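Local coordinates for protein rutinosidase (Aspergillus niger, PDB 6I1A) that probably hydrolyses the glycosidic bond of rutinosides such as rutin, as a secreted fungal glycoside hydrolase of family 5, at residues 266-270 / 283-287; 300-306 / 332-338; 307-312 / 347-351; 317-322 / 363-369. Residue numbers count along the deposited sequence, not the author numbering.

Contact 1: 266-270 / 283-287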
# COMPACT_ATOMS: atom_id res chain seq x y z
N HIS A 266 0.84 -6.81 -12.16
CA HIS A 266 1.94 -5.89 -12.56
C HIS A 266 2.55 -5.34 -11.28
O HIS A 266 1.83 -4.75 -10.48
CB HIS A 266 1.41 -4.73 -13.41
CG HIS A 266 0.93 -5.14 -14.74
ND1 HIS A 266 0.44 -4.22 -15.67
CD2 HIS A 266 0.87 -6.34 -15.33
CE1 HIS A 266 0.09 -4.88 -16.78
NE2 HIS A 266 0.32 -6.20 -16.60
N HIS A 267 3.84 -5.56 -11.07
CA HIS A 267 4.52 -5.14 -9.82
C HIS A 267 5.70 -4.24 -10.14
O HIS A 267 6.68 -4.74 -10.75
CB HIS A 267 5.00 -6.38 -9.03
CG HIS A 267 3.89 -7.26 -8.56
ND1 HIS A 267 2.80 -6.77 -7.89
CD2 HIS A 267 3.73 -8.60 -8.71
CE1 HIS A 267 2.00 -7.82 -7.60
NE2 HIS A 267 2.53 -8.94 -8.10
N TYR A 268 5.62 -3.01 -9.71
CA TYR A 268 6.67 -2.00 -9.90
C TYR A 268 7.02 -1.35 -8.60
O TYR A 268 6.28 -1.40 -7.61
CB TYR A 268 6.18 -0.96 -10.93
CG TYR A 268 6.10 -1.46 -12.34
CD1 TYR A 268 7.25 -1.69 -13.07
CD2 TYR A 268 4.88 -1.72 -12.96
CE1 TYR A 268 7.23 -2.07 -14.40
CE2 TYR A 268 4.85 -2.08 -14.30
CZ TYR A 268 6.01 -2.27 -15.00
OH TYR A 268 5.95 -2.54 -16.37
N TYR A 269 8.20 -0.74 -8.60
CA TYR A 269 8.85 -0.23 -7.35
C TYR A 269 9.41 1.17 -7.50
O TYR A 269 10.05 1.63 -6.56
CB TYR A 269 9.94 -1.20 -6.93
CG TYR A 269 9.41 -2.60 -6.84
CD1 TYR A 269 8.68 -3.08 -5.76
CD2 TYR A 269 9.64 -3.49 -7.88
CE1 TYR A 269 8.11 -4.34 -5.75
CE2 TYR A 269 9.08 -4.75 -7.89
CZ TYR A 269 8.30 -5.19 -6.83
OH TYR A 269 7.71 -6.41 -6.81
N TYR A 270 9.20 1.84 -8.63
CA TYR A 270 10.00 3.02 -9.02
C TYR A 270 9.39 4.31 -8.48
O TYR A 270 10.05 5.38 -8.59
CB TYR A 270 10.18 3.11 -10.55
CG TYR A 270 8.89 3.21 -11.33
CD1 TYR A 270 8.22 4.41 -11.51
CD2 TYR A 270 8.32 2.10 -11.91
CE1 TYR A 270 7.00 4.47 -12.17
CE2 TYR A 270 7.11 2.15 -12.62
CZ TYR A 270 6.46 3.35 -12.77
OH TYR A 270 5.26 3.40 -13.49
N TYR A 283 10.69 -6.06 -1.07
CA TYR A 283 9.45 -5.52 -1.71
C TYR A 283 8.91 -6.55 -2.71
O TYR A 283 7.67 -6.77 -2.84
CB TYR A 283 9.69 -4.18 -2.38
CG TYR A 283 9.70 -3.02 -1.41
CD1 TYR A 283 10.84 -2.65 -0.73
CD2 TYR A 283 8.54 -2.33 -1.15
CE1 TYR A 283 10.83 -1.64 0.22
CE2 TYR A 283 8.52 -1.28 -0.23
CZ TYR A 283 9.68 -0.92 0.43
OH TYR A 283 9.68 0.08 1.40
N ILE A 284 9.81 -7.21 -3.45
CA ILE A 284 9.40 -8.28 -4.39
C ILE A 284 8.73 -9.41 -3.60
O ILE A 284 7.64 -9.92 -3.99
CB ILE A 284 10.64 -8.76 -5.17
CG1 ILE A 284 11.05 -7.71 -6.21
CG2 ILE A 284 10.45 -10.11 -5.85
CD1 ILE A 284 12.42 -7.93 -6.83
N LEU A 285 9.38 -9.87 -2.52
CA LEU A 285 8.80 -10.96 -1.74
C LEU A 285 7.45 -10.52 -1.12
O LEU A 285 6.52 -11.35 -1.10
CB LEU A 285 9.79 -11.42 -0.66
CG LEU A 285 9.33 -12.59 0.22
CD1 LEU A 285 9.06 -13.81 -0.63
CD2 LEU A 285 10.38 -12.89 1.28
N ALA A 286 7.30 -9.29 -0.68
CA ALA A 286 6.03 -8.80 -0.13
C ALA A 286 4.90 -8.92 -1.17
O ALA A 286 3.78 -9.42 -0.89
CB ALA A 286 6.16 -7.39 0.40
N ASP A 287 5.18 -8.51 -2.40
CA ASP A 287 4.19 -8.62 -3.48
C ASP A 287 3.83 -10.07 -3.70
O ASP A 287 2.66 -10.43 -3.88
CB ASP A 287 4.73 -7.97 -4.76
CG ASP A 287 4.75 -6.46 -4.75
OD1 ASP A 287 4.05 -5.84 -3.89
OD2 ASP A 287 5.41 -5.89 -5.61
O HOH W 1 4.83 -3.25 -6.05

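Contact 2: 300-306 / 332-338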
# COMPACT_ATOMS: atom_id res chain seq x y z
N PHE A 300 0.26 -14.87 -13.34
CA PHE A 300 1.50 -14.58 -14.08
C PHE A 300 1.85 -13.10 -13.86
O PHE A 300 0.96 -12.26 -13.97
CB PHE A 300 1.29 -14.86 -15.55
CG PHE A 300 2.49 -14.72 -16.46
CD1 PHE A 300 3.50 -15.67 -16.42
CD2 PHE A 300 2.63 -13.66 -17.34
CE1 PHE A 300 4.62 -15.57 -17.24
CE2 PHE A 300 3.74 -13.54 -18.16
CZ PHE A 300 4.70 -14.52 -18.13
N VAL A 301 3.11 -12.78 -13.56
CA VAL A 301 3.52 -11.40 -13.28
C VAL A 301 3.88 -10.80 -14.63
O VAL A 301 5.05 -10.86 -15.08
CB VAL A 301 4.65 -11.32 -12.25
CG1 VAL A 301 5.07 -9.89 -12.04
CG2 VAL A 301 4.17 -11.93 -10.95
N GLY A 302 2.88 -10.32 -15.37
CA GLY A 302 3.11 -9.92 -16.76
C GLY A 302 3.91 -8.66 -16.97
O GLY A 302 4.31 -8.42 -18.14
N GLU A 303 4.09 -7.85 -15.96
CA GLU A 303 4.99 -6.69 -16.04
C GLU A 303 5.64 -6.53 -14.67
O GLU A 303 4.96 -6.57 -13.64
CB GLU A 303 4.30 -5.37 -16.35
CG GLU A 303 3.67 -5.30 -17.71
CD GLU A 303 3.16 -3.91 -18.06
OE1 GLU A 303 3.57 -2.89 -17.41
OE2 GLU A 303 2.27 -3.82 -18.95
N TRP A 304 6.94 -6.21 -14.71
CA TRP A 304 7.74 -5.79 -13.54
C TRP A 304 9.05 -5.25 -14.04
O TRP A 304 9.45 -5.46 -15.20
CB TRP A 304 7.94 -6.95 -12.54
CG TRP A 304 8.93 -7.98 -13.01
CD1 TRP A 304 8.83 -8.86 -14.04
CD2 TRP A 304 10.24 -8.20 -12.43
NE1 TRP A 304 9.96 -9.65 -14.11
CE2 TRP A 304 10.84 -9.26 -13.14
CE3 TRP A 304 10.92 -7.60 -11.37
CZ2 TRP A 304 12.09 -9.75 -12.78
CZ3 TRP A 304 12.17 -8.10 -11.01
CH2 TRP A 304 12.71 -9.14 -11.74
N ALA A 305 9.75 -4.52 -13.17
CA ALA A 305 11.09 -4.01 -13.44
C ALA A 305 11.76 -3.73 -12.12
O ALA A 305 11.10 -3.58 -11.13
CB ALA A 305 11.07 -2.82 -14.36
N ILE A 306 13.10 -3.58 -12.15
CA ILE A 306 13.92 -3.46 -10.90
C ILE A 306 14.18 -2.03 -10.48
O ILE A 306 14.83 -1.87 -9.42
CB ILE A 306 15.24 -4.23 -11.03
CG1 ILE A 306 16.13 -3.68 -12.11
CG2 ILE A 306 14.98 -5.69 -11.15
CD1 ILE A 306 17.59 -4.15 -11.94
N SER A 332 4.10 -17.99 -8.24
CA SER A 332 3.14 -17.82 -9.34
C SER A 332 3.69 -18.59 -10.53
O SER A 332 4.61 -19.45 -10.37
CB SER A 332 2.87 -16.35 -9.57
OG SER A 332 3.99 -15.49 -9.52
N GLN A 333 3.22 -18.35 -11.75
CA GLN A 333 3.63 -19.15 -12.91
C GLN A 333 4.80 -18.56 -13.70
O GLN A 333 5.00 -18.96 -14.81
CB GLN A 333 2.45 -19.41 -13.84
CG GLN A 333 1.20 -19.92 -13.14
CD GLN A 333 1.45 -21.18 -12.34
OE1 GLN A 333 2.01 -22.15 -12.89
NE2 GLN A 333 1.05 -21.17 -11.11
N GLY A 334 5.45 -17.57 -13.18
CA GLY A 334 6.53 -16.89 -13.88
C GLY A 334 6.20 -15.43 -14.08
O GLY A 334 5.34 -14.87 -13.39
N SER A 335 6.92 -14.81 -14.98
CA SER A 335 6.86 -13.36 -15.15
C SER A 335 7.34 -12.98 -16.54
O SER A 335 8.06 -13.74 -17.19
CB SER A 335 7.65 -12.66 -14.07
OG SER A 335 9.04 -13.05 -14.14
N SER A 336 7.03 -11.74 -16.90
CA SER A 336 7.59 -11.14 -18.12
C SER A 336 8.05 -9.72 -17.83
O SER A 336 7.29 -8.88 -17.37
CB SER A 336 6.65 -11.17 -19.36
OG SER A 336 5.35 -10.76 -19.09
N TYR A 337 9.33 -9.47 -18.06
CA TYR A 337 9.99 -8.20 -17.71
C TYR A 337 9.57 -7.11 -18.66
O TYR A 337 9.38 -7.34 -19.87
CB TYR A 337 11.52 -8.40 -17.79
CG TYR A 337 12.30 -7.38 -17.02
CD1 TYR A 337 12.55 -7.57 -15.69
CD2 TYR A 337 12.74 -6.22 -17.60
CE1 TYR A 337 13.26 -6.65 -14.96
CE2 TYR A 337 13.41 -5.23 -16.85
CZ TYR A 337 13.64 -5.46 -15.52
OH TYR A 337 14.30 -4.51 -14.76
N TRP A 338 9.47 -5.89 -18.15
CA TRP A 338 9.26 -4.68 -18.97
C TRP A 338 10.63 -4.02 -19.07
O TRP A 338 11.03 -3.41 -18.08
CB TRP A 338 8.24 -3.72 -18.37
CG TRP A 338 7.86 -2.63 -19.33
CD1 TRP A 338 8.48 -1.44 -19.58
CD2 TRP A 338 6.78 -2.73 -20.28
NE1 TRP A 338 7.82 -0.77 -20.58
CE2 TRP A 338 6.79 -1.55 -21.04
CE3 TRP A 338 5.77 -3.68 -20.52
CZ2 TRP A 338 5.83 -1.27 -22.02
CZ3 TRP A 338 4.85 -3.42 -21.51
CH2 TRP A 338 4.88 -2.24 -22.24
O HOH W 2 10.43 -11.68 -16.12

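Contact 3: 307-312 / 347-351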
# COMPACT_ATOMS: atom_id res chain seq x y z
N GLN A 307 13.77 -0.98 -11.19
CA GLN A 307 14.03 0.39 -10.70
C GLN A 307 13.31 0.61 -9.38
O GLN A 307 12.08 0.36 -9.25
CB GLN A 307 13.63 1.44 -11.71
CG GLN A 307 13.96 2.85 -11.19
CD GLN A 307 13.48 3.98 -12.05
OE1 GLN A 307 13.26 3.82 -13.27
NE2 GLN A 307 13.33 5.15 -11.46
N ALA A 308 14.09 1.05 -8.37
CA ALA A 308 13.55 1.48 -7.06
C ALA A 308 13.25 2.97 -7.00
O ALA A 308 13.63 3.74 -7.89
CB ALA A 308 14.57 1.09 -6.01
N THR A 309 12.54 3.40 -5.96
CA THR A 309 12.18 4.81 -5.80
C THR A 309 13.42 5.62 -5.40
O THR A 309 13.59 6.74 -5.92
CB THR A 309 11.04 4.96 -4.81
OG1 THR A 309 9.87 4.29 -5.32
CG2 THR A 309 10.71 6.42 -4.57
N TYR A 310 14.25 5.04 -4.56
CA TYR A 310 15.46 5.73 -4.07
C TYR A 310 16.68 4.85 -4.26
O TYR A 310 16.64 3.64 -4.36
CB TYR A 310 15.29 5.99 -2.56
CG TYR A 310 14.12 6.82 -2.16
CD1 TYR A 310 14.13 8.20 -2.33
CD2 TYR A 310 12.92 6.27 -1.74
CE1 TYR A 310 13.04 9.00 -2.00
CE2 TYR A 310 11.83 7.06 -1.39
CZ TYR A 310 11.86 8.43 -1.55
OH TYR A 310 10.77 9.19 -1.18
N ASN A 311 17.86 5.50 -4.24
CA ASN A 311 19.15 4.79 -4.09
C ASN A 311 19.23 3.58 -5.01
O ASN A 311 19.53 2.47 -4.57
CB ASN A 311 19.35 4.32 -2.64
CG ASN A 311 19.43 5.47 -1.66
OD1 ASN A 311 19.62 6.61 -2.06
ND2 ASN A 311 19.21 5.18 -0.40
N ASN A 312 19.06 3.85 -6.30
CA ASN A 312 19.35 2.83 -7.32
C ASN A 312 20.84 2.63 -7.46
O ASN A 312 21.59 3.66 -7.54
CB ASN A 312 18.74 3.18 -8.67
CG ASN A 312 17.22 3.01 -8.67
OD1 ASN A 312 16.76 1.87 -8.82
ND2 ASN A 312 16.48 4.10 -8.49
N SER A 347 16.91 10.21 -15.96
CA SER A 347 17.64 9.93 -14.71
C SER A 347 16.81 9.15 -13.67
O SER A 347 15.57 9.24 -13.66
CB SER A 347 18.09 11.24 -14.11
OG SER A 347 19.11 10.93 -13.22
N VAL A 348 17.46 8.29 -12.89
CA VAL A 348 16.82 7.63 -11.72
C VAL A 348 17.41 8.24 -10.45
O VAL A 348 18.55 8.71 -10.51
CB VAL A 348 17.00 6.10 -11.80
CG1 VAL A 348 16.47 5.56 -13.13
CG2 VAL A 348 18.45 5.71 -11.56
N ALA A 349 16.74 8.07 -9.32
CA ALA A 349 17.31 8.44 -8.01
C ALA A 349 18.47 7.46 -7.74
O ALA A 349 18.27 6.25 -7.70
CB ALA A 349 16.25 8.38 -6.94
N GLY A 350 19.68 7.95 -7.39
CA GLY A 350 20.86 7.09 -7.27
C GLY A 350 21.69 7.13 -8.53
O GLY A 350 21.93 8.25 -9.01
N GLN A 351 22.19 6.03 -9.03
CA GLN A 351 23.18 5.96 -10.11
C GLN A 351 22.46 5.57 -11.39
O GLN A 351 21.70 4.58 -11.34
CB GLN A 351 24.24 4.89 -9.87
CG GLN A 351 25.15 5.15 -8.68
CD GLN A 351 26.16 6.23 -8.98
OE1 GLN A 351 26.59 6.41 -10.13
NE2 GLN A 351 26.54 6.99 -7.96
O HOH W 3 14.12 6.57 -8.99
O HOH W 4 13.22 7.72 -13.08

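Contact 4: 317-322 / 363-369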
# COMPACT_ATOMS: atom_id res chain seq x y z
N ARG A 317 21.98 -4.91 -9.85
CA ARG A 317 20.98 -5.22 -10.92
C ARG A 317 20.90 -6.71 -11.12
O ARG A 317 19.78 -7.28 -11.20
CB ARG A 317 21.34 -4.53 -12.24
CG ARG A 317 21.12 -3.04 -12.20
CD ARG A 317 21.54 -2.42 -13.51
NE ARG A 317 22.98 -2.55 -13.75
CZ ARG A 317 23.58 -2.33 -14.91
NH1 ARG A 317 22.90 -1.90 -15.97
NH2 ARG A 317 24.89 -2.48 -14.99
N LYS A 318 22.04 -7.41 -11.19
CA LYS A 318 21.98 -8.88 -11.43
C LYS A 318 21.26 -9.57 -10.26
O LYS A 318 20.36 -10.39 -10.51
CB LYS A 318 23.37 -9.47 -11.64
CG LYS A 318 23.41 -10.99 -11.76
CD LYS A 318 24.78 -11.54 -12.11
CE LYS A 318 24.77 -13.04 -12.35
NZ LYS A 318 26.14 -13.57 -12.55
N ARG A 319 21.64 -9.24 -9.03
CA ARG A 319 21.02 -9.85 -7.83
C ARG A 319 19.51 -9.58 -7.83
O ARG A 319 18.75 -10.52 -7.54
CB ARG A 319 21.68 -9.27 -6.57
CG ARG A 319 21.02 -9.68 -5.26
CD ARG A 319 20.04 -8.63 -4.77
NE ARG A 319 20.27 -8.32 -3.37
CZ ARG A 319 19.91 -7.21 -2.76
NH1 ARG A 319 19.29 -6.25 -3.42
NH2 ARG A 319 20.18 -7.05 -1.47
N ASN A 320 19.11 -8.36 -8.17
CA ASN A 320 17.68 -7.94 -8.16
C ASN A 320 16.88 -8.64 -9.27
O ASN A 320 15.77 -9.10 -8.98
CB ASN A 320 17.55 -6.41 -8.18
CG ASN A 320 17.88 -5.80 -6.83
OD1 ASN A 320 17.76 -6.47 -5.81
ND2 ASN A 320 18.28 -4.54 -6.82
N VAL A 321 17.41 -8.71 -10.49
CA VAL A 321 16.67 -9.42 -11.58
C VAL A 321 16.51 -10.87 -11.21
O VAL A 321 15.40 -11.46 -11.34
CB VAL A 321 17.35 -9.30 -12.96
CG1 VAL A 321 16.64 -10.12 -14.02
CG2 VAL A 321 17.45 -7.90 -13.40
N LEU A 322 17.60 -11.54 -10.77
CA LEU A 322 17.51 -12.96 -10.43
C LEU A 322 16.58 -13.20 -9.25
O LEU A 322 15.83 -14.20 -9.25
CB LEU A 322 18.91 -13.52 -10.18
CG LEU A 322 19.82 -13.54 -11.40
CD1 LEU A 322 21.18 -14.11 -11.00
CD2 LEU A 322 19.26 -14.35 -12.53
N PHE A 363 20.72 -6.95 -19.93
CA PHE A 363 21.01 -7.99 -18.92
C PHE A 363 21.57 -9.25 -19.55
O PHE A 363 22.45 -9.94 -19.03
CB PHE A 363 19.75 -8.33 -18.12
CG PHE A 363 19.10 -7.18 -17.41
CD1 PHE A 363 19.78 -6.06 -17.00
CD2 PHE A 363 17.74 -7.23 -17.11
CE1 PHE A 363 19.19 -5.04 -16.29
CE2 PHE A 363 17.13 -6.21 -16.41
CZ PHE A 363 17.85 -5.13 -15.97
N ILE A 364 20.98 -9.68 -20.68
CA ILE A 364 21.45 -10.89 -21.37
C ILE A 364 22.93 -10.65 -21.80
O ILE A 364 23.74 -11.56 -21.58
CB ILE A 364 20.54 -11.21 -22.57
CG1 ILE A 364 19.13 -11.57 -22.07
CG2 ILE A 364 21.12 -12.37 -23.35
CD1 ILE A 364 18.09 -11.80 -23.18
N ASP A 365 23.20 -9.53 -22.43
CA ASP A 365 24.56 -9.25 -23.00
C ASP A 365 25.58 -9.14 -21.85
O ASP A 365 26.82 -9.32 -22.13
CB ASP A 365 24.54 -7.99 -23.86
CG ASP A 365 23.99 -8.26 -25.26
OD1 ASP A 365 23.76 -9.40 -25.57
OD2 ASP A 365 23.78 -7.33 -25.97
N GLU A 366 25.19 -8.73 -20.65
CA GLU A 366 26.09 -8.64 -19.45
C GLU A 366 26.25 -10.03 -18.82
O GLU A 366 26.97 -10.11 -17.79
CB GLU A 366 25.54 -7.63 -18.45
CG GLU A 366 25.54 -6.21 -18.95
CD GLU A 366 26.97 -5.70 -19.06
OE1 GLU A 366 27.55 -5.34 -18.03
OE2 GLU A 366 27.52 -5.76 -20.14
N GLY A 367 25.61 -11.08 -19.32
CA GLY A 367 25.78 -12.46 -18.86
C GLY A 367 25.06 -12.73 -17.54
O GLY A 367 25.42 -13.66 -16.81
N TYR A 368 23.99 -11.99 -17.24
CA TYR A 368 23.22 -12.22 -15.98
C TYR A 368 22.65 -13.62 -15.91
O TYR A 368 22.43 -14.10 -14.73
CB TYR A 368 22.13 -11.16 -15.82
CG TYR A 368 22.60 -9.77 -15.48
CD1 TYR A 368 23.94 -9.43 -15.52
CD2 TYR A 368 21.71 -8.76 -15.14
CE1 TYR A 368 24.40 -8.18 -15.16
CE2 TYR A 368 22.17 -7.46 -14.88
CZ TYR A 368 23.51 -7.17 -14.90
OH TYR A 368 24.05 -5.93 -14.57
N PHE A 369 22.36 -14.28 -17.04
CA PHE A 369 21.64 -15.57 -17.07
C PHE A 369 22.59 -16.73 -17.40
O PHE A 369 22.09 -17.86 -17.53
CB PHE A 369 20.40 -15.48 -17.96
CG PHE A 369 19.61 -14.24 -17.69
CD1 PHE A 369 18.97 -14.05 -16.45
CD2 PHE A 369 19.51 -13.22 -18.61
CE1 PHE A 369 18.33 -12.88 -16.15
CE2 PHE A 369 18.83 -12.05 -18.32
CZ PHE A 369 18.25 -11.89 -17.09
O HOH W 5 24.71 -6.20 -11.44

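Contact 1: 266-270 / 283-287
One direct hydrogen bond crosses this contact: the hydroxyl of Tyr269 donates from OH to OD2 of Asp287, with the two atoms 2.6 Å apart. The same carboxylate oxygen accepts a hydrogen bond from a water 2.7 Å from OD2, which donates also to the carbonyl O of Tyr268 at 2.8 Å, so Asp287 reaches the strand backbone as well as a strand side chain. A short acid with its CB turned to the strand suits this place; its OD1 forms a salt bridge with Lys291, so the buried charge is balanced.

The segments belong to a right-handed beta-alpha-beta unit of the (β/α)8 barrel, in which helix 280-290 follows strand 261-269 and runs back nearly antiparallel to it, at 154°. The short axes pass 9.6 Å apart, a gap bridged by side chains.

The remaining contacts are aromatic and apolar. Asp287 CB makes a CH-pi contact with the His267 ring, 3.8 Å from the centroid and only 7° off its normal. The long side chain of Tyr269 spans the gap: its CD1 lies 3.7 Å from CB of Tyr283, and its CZ 3.8 Å from CG1 of Ile284. Tyr283 turns its ring end away from the strand and packs on Tyr247 of the second subunit, while Ile284 also packs on Thr327 and Trp328 of helix 317-331.

Contact 2: 300-306 / 332-338
Phe300 lays a ring face over Ser335 CA, with its CE1 3.3 Å from Ser335 N. Val301 makes the strand-to-strand bridge: its N donates to Gly334 O at 3.1 Å, and its O accepts from Ser336 N at 2.8 Å. Gly334 suits its site, since its backbone angles would jam a CB against the preceding carbonyl. Gly302 O takes a 2.7 Å hydrogen bond from Ser336 OG. Glu303 points away, yet its CD comes within 3.6 Å of Trp338 CE3. Trp304 receives the edge of Tyr337 on its indole face, its O accepts from Trp338 N at 3.0 Å, and a water links its NE1 to Ser335 OG. At Ile306, the backbone N donates to Tyr337 OH at 3.0 Å, a hydroxyl also hydrogen-bonded to Tyr357 O. In these last two, parallel strands of the (β/α)8 barrel, hydroxyls of Ser336 and Tyr337 supplement a sparse backbone ladder. Glu303, on the seventh strand, is probably the nucleophile, as in other family 5 enzymes; its bonds to Tyr268 and Arg92 hold the carboxylate in place.

Contact 3: 307-312 / 347-351
Asn312 carries the polar part of this contact. Its backbone N donates to Ala349 O at 2.9 Å, and its backbone O accepts from Gln351 N at 2.9 Å, a pair that forms a single beta bridge between two loops. The side chain adds a third bond, ND2 to the same Ala349 O at 2.9 Å, and also reaches back within its own loop: ND2 donates to Ala308 O at 2.9 Å, while OD1 accepts from Ala308 N at 2.8 Å. A primary amide, with donor and acceptor on one group, is well suited to holding both turn and partner.

Water extends the network. One molecule accepts from Gln307 NE2 and Ala349 N, each at 3.0 Å, and donates to Ala308 O at 3.1 Å; another links Gln307 NE2 with Ser347 O. Gln307 OE1 accepts hydrogen bonds from Trp358 NE1 and Gln354 NE2.

Packing is slight. Val348 touches Gln307 (CG1 to CD, 3.6 Å) and Asn312 (CG2 to CB, 3.9 Å), and the small Ala349 brings CB within 3.3 Å of Thr309 O. Gly350 fits because a CB there would strike Asn312 O. The contact ties the loop after barrel strand 299-308 to the one preceding helix 355-358, and the dominance of backbone groups implies that its hold depends more on loop conformation than on hydrophobic burial.

Contact 4: 317-322 / 363-369
This is a partly buried, largely apolar contact on the outside of the (β/α)8 barrel, where the first turns of helix 317-331 meet the chain's C-terminal region. No direct hydrogen bond crosses it. Tyr368 lies flat against the helix: Lys318 CB sits 3.7 Å from its ring centroid, 2° off the normal, a CH-pi contact that uses the aliphatic part of a lysine whose amine can stay near solvent. A water accepts from Lys318 N at 2.9 Å and lies 3.2 Å from Tyr368 OH. Deeper, Val321 places CG2 3.9 Å from the Phe363 ring centroid, over its face, and CG1 3.9 Å from Phe369 CE1; its branched side chain thus serves two rings. Leu322 CD2 is 3.9 Å from Phe369 CD1. The turn that brings Tyr368 and Phe369 into place is a Schellman motif at Gly367, whose positive phi favours glycine. Beneath, Arg317, Val321 and Phe363 converge on Ile306 of strand 299-308, and Phe363 also meets Tyr337 of strand 334-337 edge-to-face.

Overall arrangement
The four contacts follow the closing part of the (β/α)8 barrel. Contacts 1 and 2, with centres 10 Å apart, meet through neighbouring strands: Tyr268 OH lies 2.6 Å from Glu303 OE1. Glu194, bonded to His266, and Glu303 probably correspond to the acid/base and nucleophile of family 5, so contact 2 would supply one catalytic residue and contact 1 a neighbour of each. Contact 3, 20 Å from contact 2 between centres, continues strand 299-308 into its outer loop, and Thr309 OG1 bonds back to Tyr269 O of contact 1. Contact 4 backs contact 2 from outside, with Val321 O 3.6 Å from Trp304 CH2, but does not touch contact 3.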